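Local coordinates for Glyco_hydro_cc domain-containing protein (Pseudomonas viridiflava, PDB 6UAV), which cleaves beta-1,3-glucan as an endo-beta-1,3-glucanase of glycoside hydrolase family 128 (subgroup II), at residues N83-V88 and V133-A138; L195-D198 and K202-Q205; T212-R217 and F221-F226. All coordinates share one frame; numbering follows the deposited sequence.

Contact 1 (N83-V88 and V133-A138)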
ATOM      1  N   ASN A  83       7.435   5.421   0.487  1.00 12.26           N
ATOM      2  CA  ASN A  83       6.070   5.809   0.984  1.00 11.60           C
ATOM      3  C   ASN A  83       5.801   7.297   0.783  1.00 11.55           C
ATOM      4  O   ASN A  83       6.230   8.078   1.622  1.00 12.31           O
ATOM      5  CB  ASN A  83       5.900   5.463   2.453  1.00 12.07           C
ATOM      6  CG  ASN A  83       4.433   5.527   2.823  1.00 11.85           C
ATOM      7  OD1 ASN A  83       3.658   4.676   2.407  1.00 11.83           O
ATOM      8  ND2 ASN A  83       4.055   6.531   3.598  1.00 12.55           N
ATOM      9  N   GLU A  84       5.088   7.681  -0.274  1.00 11.44           N
ATOM     10  CA  GLU A  84       4.668   9.086  -0.502  1.00 11.41           C
ATOM     11  C   GLU A  84       5.868  10.002  -0.564  1.00 11.48           C
ATOM     12  O   GLU A  84       6.050  10.895   0.269  1.00 10.98           O
ATOM     13  CB  GLU A  84       3.666   9.478   0.588  1.00 11.66           C
ATOM     14  CG  GLU A  84       2.335   8.731   0.403  1.00 11.70           C
ATOM     15  CD  GLU A  84       1.204   9.303   1.246  1.00 12.59           C
ATOM     16  OE1 GLU A  84       1.444  10.339   1.937  1.00 12.20           O
ATOM     17  OE2 GLU A  84       0.135   8.726   1.217  1.00 12.77           O
ATOM     18  N   PRO A  85       6.722   9.871  -1.605  1.00 11.20           N
ATOM     19  CA  PRO A  85       7.883  10.735  -1.711  1.00 11.59           C
ATOM     20  C   PRO A  85       7.561  12.208  -1.844  1.00 12.25           C
ATOM     21  O   PRO A  85       8.363  13.051  -1.429  1.00 12.79           O
ATOM     22  CB  PRO A  85       8.589  10.241  -2.980  1.00 11.53           C
ATOM     23  CG  PRO A  85       7.473   9.578  -3.796  1.00 11.60           C
ATOM     24  CD  PRO A  85       6.552   8.954  -2.764  1.00 11.02           C
ATOM     25  N   ASN A  86       6.411  12.523  -2.444  1.00 11.24           N
ATOM     26  CA  ASN A  86       6.013  13.930  -2.670  1.00 11.83           C
ATOM     27  C   ASN A  86       5.287  14.494  -1.447  1.00 11.77           C
ATOM     28  O   ASN A  86       4.681  15.535  -1.604  1.00 12.20           O
ATOM     29  CB  ASN A  86       5.234  14.060  -3.963  1.00 11.48           C
ATOM     30  CG  ASN A  86       3.943  13.267  -4.024  1.00 11.01           C
ATOM     31  OD1 ASN A  86       3.891  12.159  -3.474  1.00 10.78           O
ATOM     32  ND2 ASN A  86       2.967  13.814  -4.757  1.00 11.13           N
ATOM     33  N   LEU A  87       5.273  13.808  -0.313  1.00 12.27           N
ATOM     34  CA  LEU A  87       4.678  14.394   0.911  1.00 13.50           C
ATOM     35  C   LEU A  87       5.865  14.690   1.837  1.00 14.21           C
ATOM     36  O   LEU A  87       6.639  13.762   2.157  1.00 12.85           O
ATOM     37  CB  LEU A  87       3.711  13.420   1.578  1.00 14.26           C
ATOM     38  CG  LEU A  87       2.275  13.403   1.027  1.00 15.47           C
ATOM     39  CD1 LEU A  87       1.560  14.722   1.307  1.00 17.60           C
ATOM     40  CD2 LEU A  87       2.223  12.998  -0.437  1.00 15.71           C
ATOM     41  N   VAL A  88       5.956  15.915   2.313  1.00 14.49           N
ATOM     42  CA  VAL A  88       7.115  16.294   3.166  1.00 16.35           C
ATOM     43  C   VAL A  88       7.062  15.557   4.506  1.00 17.27           C
ATOM     44  O   VAL A  88       8.163  15.291   5.086  1.00 17.28           O
ATOM     45  CB  VAL A  88       7.102  17.801   3.356  1.00 17.40           C
ATOM     46  CG1 VAL A  88       8.186  18.176   4.330  1.00 19.55           C
ATOM     47  CG2 VAL A  88       7.237  18.531   2.021  1.00 18.27           C
ATOM     48  N   VAL A 133       1.962  13.044 -11.034  1.00 12.27           N
ATOM     49  CA  VAL A 133       2.409  12.955 -12.439  1.00 12.52           C
ATOM     50  C   VAL A 133       3.665  13.787 -12.582  1.00 12.55           C
ATOM     51  O   VAL A 133       4.607  13.374 -13.262  1.00 12.38           O
ATOM     52  CB  VAL A 133       1.302  13.331 -13.455  1.00 13.36           C
ATOM     53  CG1 VAL A 133       1.862  13.464 -14.863  1.00 13.70           C
ATOM     54  CG2 VAL A 133       0.235  12.264 -13.475  1.00 13.47           C
ATOM     55  N   ALA A 134       3.696  14.973 -11.996  1.00 12.21           N
ATOM     56  CA  ALA A 134       4.900  15.817 -12.109  1.00 12.10           C
ATOM     57  C   ALA A 134       6.033  15.099 -11.394  1.00 11.68           C
ATOM     58  O   ALA A 134       7.158  15.079 -11.927  1.00 11.27           O
ATOM     59  CB  ALA A 134       4.676  17.170 -11.490  1.00 12.27           C
ATOM     60  N   TRP A 135       5.789  14.543 -10.226  1.00 10.93           N
ATOM     61  CA  TRP A 135       6.871  13.857  -9.475  1.00 10.46           C
ATOM     62  C   TRP A 135       7.365  12.656 -10.289  1.00 10.33           C
ATOM     63  O   TRP A 135       8.597  12.515 -10.472  1.00 10.95           O
ATOM     64  CB  TRP A 135       6.417  13.557  -8.028  1.00 10.30           C
ATOM     65  CG  TRP A 135       7.532  13.055  -7.147  1.00 10.38           C
ATOM     66  CD1 TRP A 135       8.259  13.797  -6.279  1.00 10.49           C
ATOM     67  CD2 TRP A 135       8.151  11.770  -7.208  1.00  9.98           C
ATOM     68  NE1 TRP A 135       9.247  13.026  -5.714  1.00 10.55           N
ATOM     69  CE2 TRP A 135       9.215  11.762  -6.279  1.00 10.12           C
ATOM     70  CE3 TRP A 135       7.874  10.583  -7.920  1.00  9.86           C
ATOM     71  CZ2 TRP A 135      10.054  10.672  -6.095  1.00 10.12           C
ATOM     72  CZ3 TRP A 135       8.674   9.479  -7.710  1.00 10.09           C
ATOM     73  CH2 TRP A 135       9.747   9.529  -6.808  1.00 10.15           C
ATOM     74  N   LEU A 136       6.477  11.815 -10.773  1.00 10.98           N
ATOM     75  CA  LEU A 136       6.889  10.602 -11.507  1.00 11.13           C
ATOM     76  C   LEU A 136       7.571  10.958 -12.815  1.00 11.72           C
ATOM     77  O   LEU A 136       8.563  10.284 -13.139  1.00 12.00           O
ATOM     78  CB  LEU A 136       5.700   9.683 -11.764  1.00 11.25           C
ATOM     79  CG  LEU A 136       5.158   8.883 -10.566  1.00 11.21           C
ATOM     80  CD1 LEU A 136       3.803   8.304 -10.915  1.00 11.36           C
ATOM     81  CD2 LEU A 136       6.127   7.800 -10.152  1.00 11.15           C
ATOM     82  N   ASP A 137       7.097  11.952 -13.567  1.00 11.97           N
ATOM     83  CA  ASP A 137       7.792  12.397 -14.789  1.00 12.56           C
ATOM     84  C   ASP A 137       9.245  12.731 -14.445  1.00 12.20           C
ATOM     85  O   ASP A 137      10.178  12.304 -15.188  1.00 12.65           O
ATOM     86  CB  ASP A 137       7.097  13.570 -15.443  1.00 13.23           C
ATOM     87  CG  ASP A 137       5.831  13.229 -16.199  1.00 14.32           C
ATOM     88  OD1 ASP A 137       5.539  11.981 -16.363  1.00 15.11           O
ATOM     89  OD2 ASP A 137       5.182  14.202 -16.654  1.00 14.28           O
ATOM     90  N   ALA A 138       9.429  13.511 -13.393  1.00 12.05           N
ATOM     91  CA  ALA A 138      10.767  13.992 -13.017  1.00 11.84           C
ATOM     92  C   ALA A 138      11.639  12.819 -12.578  1.00 11.94           C
ATOM     93  O   ALA A 138      12.845  12.813 -12.915  1.00 11.77           O
ATOM     94  CB  ALA A 138      10.644  15.015 -11.940  1.00 12.07           C
TER
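P85 lies over one face of the W135 indole, crossing it at about a right angle. Its CG sits 3.7 Å from the centroid of the six-membered ring and only 14° off the ring normal, which is the geometry of a CH-pi contact. CB lies close by, 3.5 Å from W135 CZ2. The slightly polarised C-H groups of proline suit an electron-rich indole. Further along the same ring system, N86 CB approaches W135 CD1 obliquely at 3.8 Å. The N86 amide is directed to other partners, its ND2 being hydrogen-bonded to N122 O and Y129 O.

In this (beta/alpha)8 barrel, residues 83-88 belong to the loop that follows strand 78-81, while W135 stands on helix 132-146. The loop's N83-E84 sequence recalls the Asn-Glu pair found after the fourth strand in clan A glycoside hydrolases. P85 and N86 are the middle residues of a type I turn, closed by L87 N to E84 O at 3.1 Å, and the proline's fixed phi of -62° fits the first of these corners. W135 reaches the turn with CG anti to the backbone N (chi1 -171°). Its NE1 is spent on M93 O, while the ring of Y129 meets it edge-to-face.

Contact 2 (L195-D198 and K202-Q205)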
ATOM      1  N   LEU A 195     -20.868  15.511   0.769  1.00 19.62           N
ATOM      2  CA  LEU A 195     -20.077  14.280   0.461  1.00 18.47           C
ATOM      3  C   LEU A 195     -19.219  13.855   1.671  1.00 17.43           C
ATOM      4  O   LEU A 195     -18.503  12.837   1.553  1.00 16.31           O
ATOM      5  CB  LEU A 195     -19.152  14.489  -0.744  1.00 17.89           C
ATOM      6  CG  LEU A 195     -19.835  14.667  -2.095  1.00 18.43           C
ATOM      7  CD1 LEU A 195     -18.832  15.153  -3.119  1.00 18.47           C
ATOM      8  CD2 LEU A 195     -20.475  13.337  -2.523  1.00 18.33           C
ATOM      9  N   GLN A 196     -19.240  14.633   2.755  1.00 17.79           N
ATOM     10  CA  GLN A 196     -18.429  14.319   3.963  1.00 18.09           C
ATOM     11  C   GLN A 196     -18.791  12.928   4.460  1.00 18.27           C
ATOM     12  O   GLN A 196     -19.996  12.575   4.458  1.00 18.30           O
ATOM     13  CB  GLN A 196     -18.551  15.361   5.070  1.00 19.07           C
ATOM     14  CG  GLN A 196     -19.959  15.592   5.606  1.00 20.50           C
ATOM     15  CD  GLN A 196     -20.618  16.790   4.984  1.00 21.93           C
ATOM     16  OE1 GLN A 196     -20.759  16.903   3.759  1.00 21.85           O
ATOM     17  NE2 GLN A 196     -20.978  17.735   5.845  1.00 22.92           N
ATOM     18  N   ILE A 197     -17.785  12.163   4.865  1.00 18.10           N
ATOM     19  CA  ILE A 197     -17.982  10.780   5.370  1.00 19.22           C
ATOM     20  C   ILE A 197     -18.020  10.873   6.890  1.00 20.23           C
ATOM     21  O   ILE A 197     -16.955  10.774   7.516  1.00 21.05           O
ATOM     22  CB  ILE A 197     -16.907   9.829   4.838  1.00 18.59           C
ATOM     23  CG1 ILE A 197     -16.823   9.868   3.309  1.00 18.55           C
ATOM     24  CG2 ILE A 197     -17.159   8.419   5.368  1.00 18.37           C
ATOM     25  CD1 ILE A 197     -18.109   9.466   2.616  1.00 19.16           C
ATOM     26  N   ASP A 198     -19.201  11.142   7.440  1.00 21.84           N
ATOM     27  CA  ASP A 198     -19.381  11.551   8.860  1.00 22.53           C
ATOM     28  C   ASP A 198     -20.281  10.500   9.533  1.00 22.32           C
ATOM     29  O   ASP A 198     -20.786  10.765  10.613  1.00 22.96           O
ATOM     30  CB  ASP A 198     -19.931  12.971   8.956  1.00 24.84           C
ATOM     31  CG  ASP A 198     -21.205  13.093   8.103  1.00 26.16           C
ATOM     32  OD1 ASP A 198     -21.501  12.172   7.367  1.00 27.85           O
ATOM     33  OD2 ASP A 198     -21.982  14.074   8.480  1.00 31.08           O
ATOM     34  N   LYS A 202     -21.776   5.697   5.706  1.00 19.45           N
ATOM     35  CA  LYS A 202     -21.245   6.451   4.541  1.00 18.76           C
ATOM     36  C   LYS A 202     -19.892   5.818   4.257  1.00 17.59           C
ATOM     37  O   LYS A 202     -19.610   5.611   3.103  1.00 16.95           O
ATOM     38  CB  LYS A 202     -21.160   7.945   4.836  1.00 20.14           C
ATOM     39  CG  LYS A 202     -22.498   8.660   4.721  1.00 21.68           C
ATOM     40  CD  LYS A 202     -22.406  10.172   4.892  1.00 23.62           C
ATOM     41  CE  LYS A 202     -23.775  10.781   5.145  1.00 25.69           C
ATOM     42  NZ  LYS A 202     -23.781  12.253   5.353  1.00 27.99           N
ATOM     43  N   GLN A 203     -19.158   5.415   5.295  1.00 16.26           N
ATOM     44  CA  GLN A 203     -17.850   4.743   5.050  1.00 15.39           C
ATOM     45  C   GLN A 203     -18.132   3.366   4.450  1.00 15.40           C
ATOM     46  O   GLN A 203     -17.384   2.937   3.556  1.00 14.42           O
ATOM     47  CB  GLN A 203     -16.995   4.615   6.317  1.00 15.13           C
ATOM     48  CG  GLN A 203     -15.556   4.239   6.060  1.00 14.53           C
ATOM     49  CD  GLN A 203     -14.826   5.279   5.247  1.00 13.75           C
ATOM     50  OE1 GLN A 203     -14.619   5.079   4.071  1.00 13.98           O
ATOM     51  NE2 GLN A 203     -14.390   6.351   5.892  1.00 13.71           N
ATOM     52  N   LYS A 204     -19.186   2.668   4.926  1.00 16.05           N
ATOM     53  CA  LYS A 204     -19.520   1.314   4.364  1.00 16.49           C
ATOM     54  C   LYS A 204     -19.880   1.461   2.887  1.00 16.62           C
ATOM     55  O   LYS A 204     -19.434   0.649   2.012  1.00 16.12           O
ATOM     56  CB  LYS A 204     -20.657   0.632   5.143  1.00 17.77           C
ATOM     57  CG  LYS A 204     -20.289   0.061   6.509  1.00 18.18           C
ATOM     58  CD  LYS A 204     -21.475  -0.468   7.304  1.00 20.09           C
ATOM     59  CE  LYS A 204     -22.009  -1.740   6.685  1.00 20.91           C
ATOM     60  NZ  LYS A 204     -23.190  -2.204   7.435  1.00 23.00           N
ATOM     61  N   GLN A 205     -20.691   2.474   2.574  1.00 16.84           N
ATOM     62  CA  GLN A 205     -21.115   2.742   1.174  1.00 16.88           C
ATOM     63  C   GLN A 205     -19.860   2.949   0.322  1.00 16.26           C
ATOM     64  O   GLN A 205     -19.750   2.385  -0.788  1.00 16.49           O
ATOM     65  CB  GLN A 205     -22.108   3.893   1.165  1.00 17.62           C
ATOM     66  CG  GLN A 205     -22.801   4.080  -0.182  1.00 18.54           C
ATOM     67  CD  GLN A 205     -21.954   4.743  -1.238  1.00 18.06           C
ATOM     68  OE1 GLN A 205     -21.052   5.535  -0.948  1.00 18.19           O
ATOM     69  NE2 GLN A 205     -22.228   4.413  -2.492  1.00 18.96           N
TER
HETATM   70  O   HOH W   1     -22.388  13.529   3.797  1.00 29.31           O
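D198 and K202 are joined by a salt bridge at the entrance to helix 200-216 of this (beta/alpha)8 barrel, where the loop after strand 180-185 runs into the helix's first turn. K202 NZ donates to D198 OD1 at 3.0 Å, meeting the oxygen on its syn side, 18° out of the carboxylate plane. The aspartate's CB points away from the helix, but a chi1 of 53° swings the carboxylate back within range. On the other partner, the chain is extended beyond CG and carries the ammonium group out to meet it. Both residues are exposed, as suits a charged pair at the surface.

The same lysine passes across the loop backbone, its CD 3.4 Å from Q196 O. That carbonyl accepts a hydrogen bond from a water at 2.7 Å. The water also lies beside NZ, but at a separation too short to be trusted in detail. In the helix's first turn, K202 N is bonded to S199 OG.

Van der Waals contact is made by I197, a branched side chain suited to the buried side of the loop. Its CG2 and CD1 both lie 4.1 Å from K202 CB. CG2 also faces Q203, and the two side chains cross at about a right angle. Q203 bends at chi2 (62°), which turns its amide toward the loop, and NE2 donates to the carbonyl oxygens of N187 and H235. The methyl CG2 of I197 rests 3.5 Å from that same Q203 NE2.

Contact 3 (T212-R217 and F221-F226)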
ATOM      1  N   THR A 212     -15.397  -2.667  -4.900  1.00 17.10           N
ATOM      2  CA  THR A 212     -15.963  -3.269  -6.140  1.00 18.16           C
ATOM      3  C   THR A 212     -15.137  -2.783  -7.324  1.00 16.97           C
ATOM      4  O   THR A 212     -14.873  -3.579  -8.259  1.00 15.87           O
ATOM      5  CB  THR A 212     -17.434  -2.931  -6.334  1.00 20.55           C
ATOM      6  OG1 THR A 212     -18.125  -3.487  -5.220  1.00 23.20           O
ATOM      7  CG2 THR A 212     -17.998  -3.479  -7.623  1.00 22.33           C
ATOM      8  N   MET A 213     -14.853  -1.495  -7.341  1.00 15.58           N
ATOM      9  CA  MET A 213     -14.119  -0.896  -8.470  1.00 16.38           C
ATOM     10  C   MET A 213     -12.711  -1.524  -8.531  1.00 15.23           C
ATOM     11  O   MET A 213     -12.300  -1.938  -9.652  1.00 15.29           O
ATOM     12  CB  MET A 213     -14.090   0.620  -8.287  1.00 16.32           C
ATOM     13  CG  MET A 213     -13.341   1.365  -9.367  1.00 16.45           C
ATOM     14  SD  MET A 213     -11.585   1.497  -9.013  1.00 16.17           S
ATOM     15  CE  MET A 213     -11.608   2.546  -7.567  1.00 15.97           C
ATOM     16  N   LEU A 214     -12.033  -1.696  -7.392  1.00 14.28           N
ATOM     17  CA  LEU A 214     -10.636  -2.190  -7.366  1.00 13.89           C
ATOM     18  C   LEU A 214     -10.611  -3.677  -7.733  1.00 14.29           C
ATOM     19  O   LEU A 214      -9.688  -4.063  -8.426  1.00 15.65           O
ATOM     20  CB  LEU A 214      -9.998  -1.929  -6.020  1.00 13.85           C
ATOM     21  CG  LEU A 214      -9.791  -0.460  -5.673  1.00 13.29           C
ATOM     22  CD1 LEU A 214      -9.357  -0.338  -4.211  1.00 14.16           C
ATOM     23  CD2 LEU A 214      -8.764   0.252  -6.590  1.00 13.26           C
ATOM     24  N   GLU A 215     -11.600  -4.445  -7.290  1.00 14.59           N
ATOM     25  CA  GLU A 215     -11.737  -5.866  -7.641  1.00 15.34           C
ATOM     26  C   GLU A 215     -11.919  -5.982  -9.163  1.00 16.49           C
ATOM     27  O   GLU A 215     -11.390  -6.938  -9.739  1.00 16.56           O
ATOM     28  CB  GLU A 215     -12.887  -6.491  -6.862  1.00 15.95           C
ATOM     29  CG  GLU A 215     -12.531  -6.798  -5.401  1.00 15.48           C
ATOM     30  CD  GLU A 215     -11.557  -7.940  -5.182  1.00 15.43           C
ATOM     31  OE1 GLU A 215     -11.365  -8.761  -6.152  1.00 16.06           O
ATOM     32  OE2 GLU A 215     -11.053  -8.052  -4.037  1.00 15.51           O
ATOM     33  N   ARG A 216     -12.707  -5.084  -9.769  1.00 17.24           N
ATOM     34  CA  ARG A 216     -13.074  -5.190 -11.200  1.00 18.90           C
ATOM     35  C   ARG A 216     -11.959  -4.654 -12.087  1.00 18.89           C
ATOM     36  O   ARG A 216     -11.955  -5.054 -13.213  1.00 20.65           O
ATOM     37  CB  ARG A 216     -14.446  -4.568 -11.502  1.00 20.97           C
ATOM     38  CG  ARG A 216     -15.538  -5.345 -10.771  1.00 23.28           C
ATOM     39  CD  ARG A 216     -16.950  -4.891 -11.077  1.00 26.28           C
ATOM     40  NE  ARG A 216     -17.907  -5.780 -10.400  1.00 27.27           N
ATOM     41  CZ  ARG A 216     -19.195  -5.488 -10.311  1.00 30.45           C
ATOM     42  NH1 ARG A 216     -19.631  -4.366 -10.866  1.00 30.79           N
ATOM     43  NH2 ARG A 216     -20.019  -6.298  -9.675  1.00 31.12           N
ATOM     44  N   ARG A 217     -11.022  -3.844 -11.600  1.00 17.18           N
ATOM     45  CA  ARG A 217      -9.915  -3.351 -12.456  1.00 17.20           C
ATOM     46  C   ARG A 217      -8.842  -4.428 -12.625  1.00 17.04           C
ATOM     47  O   ARG A 217      -8.199  -4.822 -11.607  1.00 15.86           O
ATOM     48  CB  ARG A 217      -9.274  -2.117 -11.844  1.00 16.28           C
ATOM     49  CG  ARG A 217     -10.063  -0.854 -12.030  1.00 17.02           C
ATOM     50  CD  ARG A 217      -9.260   0.332 -11.532  1.00 17.25           C
ATOM     51  NE  ARG A 217      -8.304   0.817 -12.493  1.00 17.11           N
ATOM     52  CZ  ARG A 217      -8.438   1.891 -13.275  1.00 17.95           C
ATOM     53  NH1 ARG A 217      -9.505   2.691 -13.177  1.00 18.42           N
ATOM     54  NH2 ARG A 217      -7.409   2.238 -14.012  1.00 17.91           N
ATOM     55  N   PHE A 221      -3.626  -5.120  -8.769  1.00 14.44           N
ATOM     56  CA  PHE A 221      -3.257  -6.466  -8.283  1.00 14.46           C
ATOM     57  C   PHE A 221      -3.621  -6.631  -6.813  1.00 13.19           C
ATOM     58  O   PHE A 221      -4.027  -7.704  -6.460  1.00 12.68           O
ATOM     59  CB  PHE A 221      -1.747  -6.693  -8.451  1.00 14.94           C
ATOM     60  CG  PHE A 221      -1.273  -8.058  -8.020  1.00 16.39           C
ATOM     61  CD1 PHE A 221      -1.472  -9.163  -8.839  1.00 18.18           C
ATOM     62  CD2 PHE A 221      -0.677  -8.263  -6.776  1.00 16.85           C
ATOM     63  CE1 PHE A 221      -1.054 -10.433  -8.429  1.00 19.98           C
ATOM     64  CE2 PHE A 221      -0.229  -9.524  -6.395  1.00 18.39           C
ATOM     65  CZ  PHE A 221      -0.435 -10.610  -7.215  1.00 18.68           C
ATOM     66  N   ARG A 222      -3.480  -5.587  -5.999  1.00 12.67           N
ATOM     67  CA  ARG A 222      -3.711  -5.687  -4.555  1.00 13.16           C
ATOM     68  C   ARG A 222      -4.116  -4.300  -4.053  1.00 12.49           C
ATOM     69  O   ARG A 222      -3.812  -3.253  -4.723  1.00 13.05           O
ATOM     70  CB  ARG A 222      -2.483  -6.210  -3.800  1.00 13.86           C
ATOM     71  CG  ARG A 222      -2.389  -7.731  -3.745  1.00 15.26           C
ATOM     72  CD  ARG A 222      -1.312  -8.357  -2.884  1.00 17.32           C
ATOM     73  NE  ARG A 222      -1.650  -9.738  -2.522  1.00 18.67           N
ATOM     74  CZ  ARG A 222      -0.910 -10.514  -1.733  1.00 19.15           C
ATOM     75  NH1 ARG A 222       0.256 -10.074  -1.272  1.00 18.38           N
ATOM     76  NH2 ARG A 222      -1.362 -11.705  -1.382  1.00 20.80           N
ATOM     77  N   TYR A 223      -4.875  -4.305  -2.984  1.00 11.84           N
ATOM     78  CA  TYR A 223      -5.232  -3.066  -2.282  1.00 11.19           C
ATOM     79  C   TYR A 223      -5.193  -3.328  -0.784  1.00 10.86           C
ATOM     80  O   TYR A 223      -5.330  -4.446  -0.355  1.00 10.95           O
ATOM     81  CB  TYR A 223      -6.600  -2.520  -2.730  1.00 11.38           C
ATOM     82  CG  TYR A 223      -7.744  -3.497  -2.658  1.00 11.37           C
ATOM     83  CD1 TYR A 223      -8.384  -3.759  -1.461  1.00 11.38           C
ATOM     84  CD2 TYR A 223      -8.145  -4.212  -3.757  1.00 12.23           C
ATOM     85  CE1 TYR A 223      -9.469  -4.604  -1.369  1.00 11.79           C
ATOM     86  CE2 TYR A 223      -9.176  -5.131  -3.670  1.00 12.37           C
ATOM     87  CZ  TYR A 223      -9.802  -5.375  -2.463  1.00 12.01           C
ATOM     88  OH  TYR A 223     -10.806  -6.284  -2.308  1.00 13.29           O
ATOM     89  N   ALA A 224      -5.093  -2.241  -0.037  1.00 10.12           N
ATOM     90  CA  ALA A 224      -5.053  -2.332   1.410  1.00 10.50           C
ATOM     91  C   ALA A 224      -5.814  -1.177   2.019  1.00 10.77           C
ATOM     92  O   ALA A 224      -5.477  -0.008   1.785  1.00 10.59           O
ATOM     93  CB  ALA A 224      -3.633  -2.326   1.855  1.00 10.72           C
ATOM     94  N   TRP A 225      -6.788  -1.559   2.828  1.00 11.29           N
ATOM     95  CA  TRP A 225      -7.621  -0.583   3.553  1.00 11.40           C
ATOM     96  C   TRP A 225      -6.820   0.063   4.682  1.00 10.99           C
ATOM     97  O   TRP A 225      -6.135  -0.658   5.477  1.00 10.97           O
ATOM     98  CB  TRP A 225      -8.908  -1.249   4.063  1.00 12.54           C
ATOM     99  CG  TRP A 225      -9.840  -0.307   4.754  1.00 12.70           C
ATOM    100  CD1 TRP A 225      -9.896   0.008   6.079  1.00 13.13           C
ATOM    101  CD2 TRP A 225     -10.817   0.511   4.105  1.00 13.07           C
ATOM    102  NE1 TRP A 225     -10.867   0.947   6.311  1.00 13.64           N
ATOM    103  CE2 TRP A 225     -11.470   1.258   5.107  1.00 13.52           C
ATOM    104  CE3 TRP A 225     -11.242   0.617   2.783  1.00 13.32           C
ATOM    105  CZ2 TRP A 225     -12.443   2.207   4.796  1.00 13.90           C
ATOM    106  CZ3 TRP A 225     -12.271   1.487   2.490  1.00 13.42           C
ATOM    107  CH2 TRP A 225     -12.842   2.286   3.478  1.00 13.63           C
ATOM    108  N   PHE A 226      -7.033   1.355   4.874  1.00 11.06           N
ATOM    109  CA  PHE A 226      -6.498   2.097   6.035  1.00 11.03           C
ATOM    110  C   PHE A 226      -7.659   2.316   7.017  1.00 11.32           C
ATOM    111  O   PHE A 226      -8.568   3.069   6.679  1.00 12.09           O
ATOM    112  CB  PHE A 226      -5.863   3.416   5.606  1.00 11.66           C
ATOM    113  CG  PHE A 226      -5.083   4.036   6.716  1.00 11.71           C
ATOM    114  CD1 PHE A 226      -5.737   4.817   7.639  1.00 12.19           C
ATOM    115  CD2 PHE A 226      -3.754   3.719   6.942  1.00 12.22           C
ATOM    116  CE1 PHE A 226      -5.072   5.351   8.715  1.00 12.62           C
ATOM    117  CE2 PHE A 226      -3.064   4.256   8.009  1.00 12.22           C
ATOM    118  CZ  PHE A 226      -3.735   5.084   8.876  1.00 12.17           C
TER
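Y223 is the centre of this contact, reaching from strand 220-225 to L214 and E215 on the last turns of helix 200-216. Its hydroxyl donates to E215 OE2 in a very short hydrogen bond of 2.5 Å. The carboxylate comes to the ring's edge, near its plane, with its own plane turned 89° from that of the ring. Glutamate suits the place because its chain can fold: a bend at chi2 (-71°) brings OE2 round to the phenol. S3 OG is bonded to the same OE2, and R6 NE to the tyrosine oxygen; the arginine probably polarises the phenol and strengthens its donation.

L214 supplies the apolar half. Its CB meets Y223 CD2 obliquely at 3.7 Å, while CD1 lies 3.8 Å from Y223 CB, so leucine packs against the root of the ring. Tyrosine thus joins an apolar ring to a polar tip.

The contact lies within the beta-alpha-beta unit of strand 180-185, helix 200-216 and strand 220-225. L214 also packs on L170 of helix 166-173, and strand 220-225 closes the barrel between strands 180-185 and 6-9.

In the fold
Contacts 1 and 3 are buried and contact 2 is partly exposed, with its centre about 22 Å from the centre of the chain. Contact 3 is the most central, at about 11 Å. Contacts 2 and 3 share helix 200-216, one near its start and the other near its end, and meet where Q203 OE1 packs 3.4 Å from W225 CH2. Contact 1 stands apart on another side of the barrel, its centre about 28 Å from that of contact 2. Their chemistry follows their places: CH-pi and other carbon contacts round one indole, with no hydrogen bond across, in contact 1, an ion pair near solvent in contact 2, and a buried phenol-carboxylate bond beside leucine in contact 3.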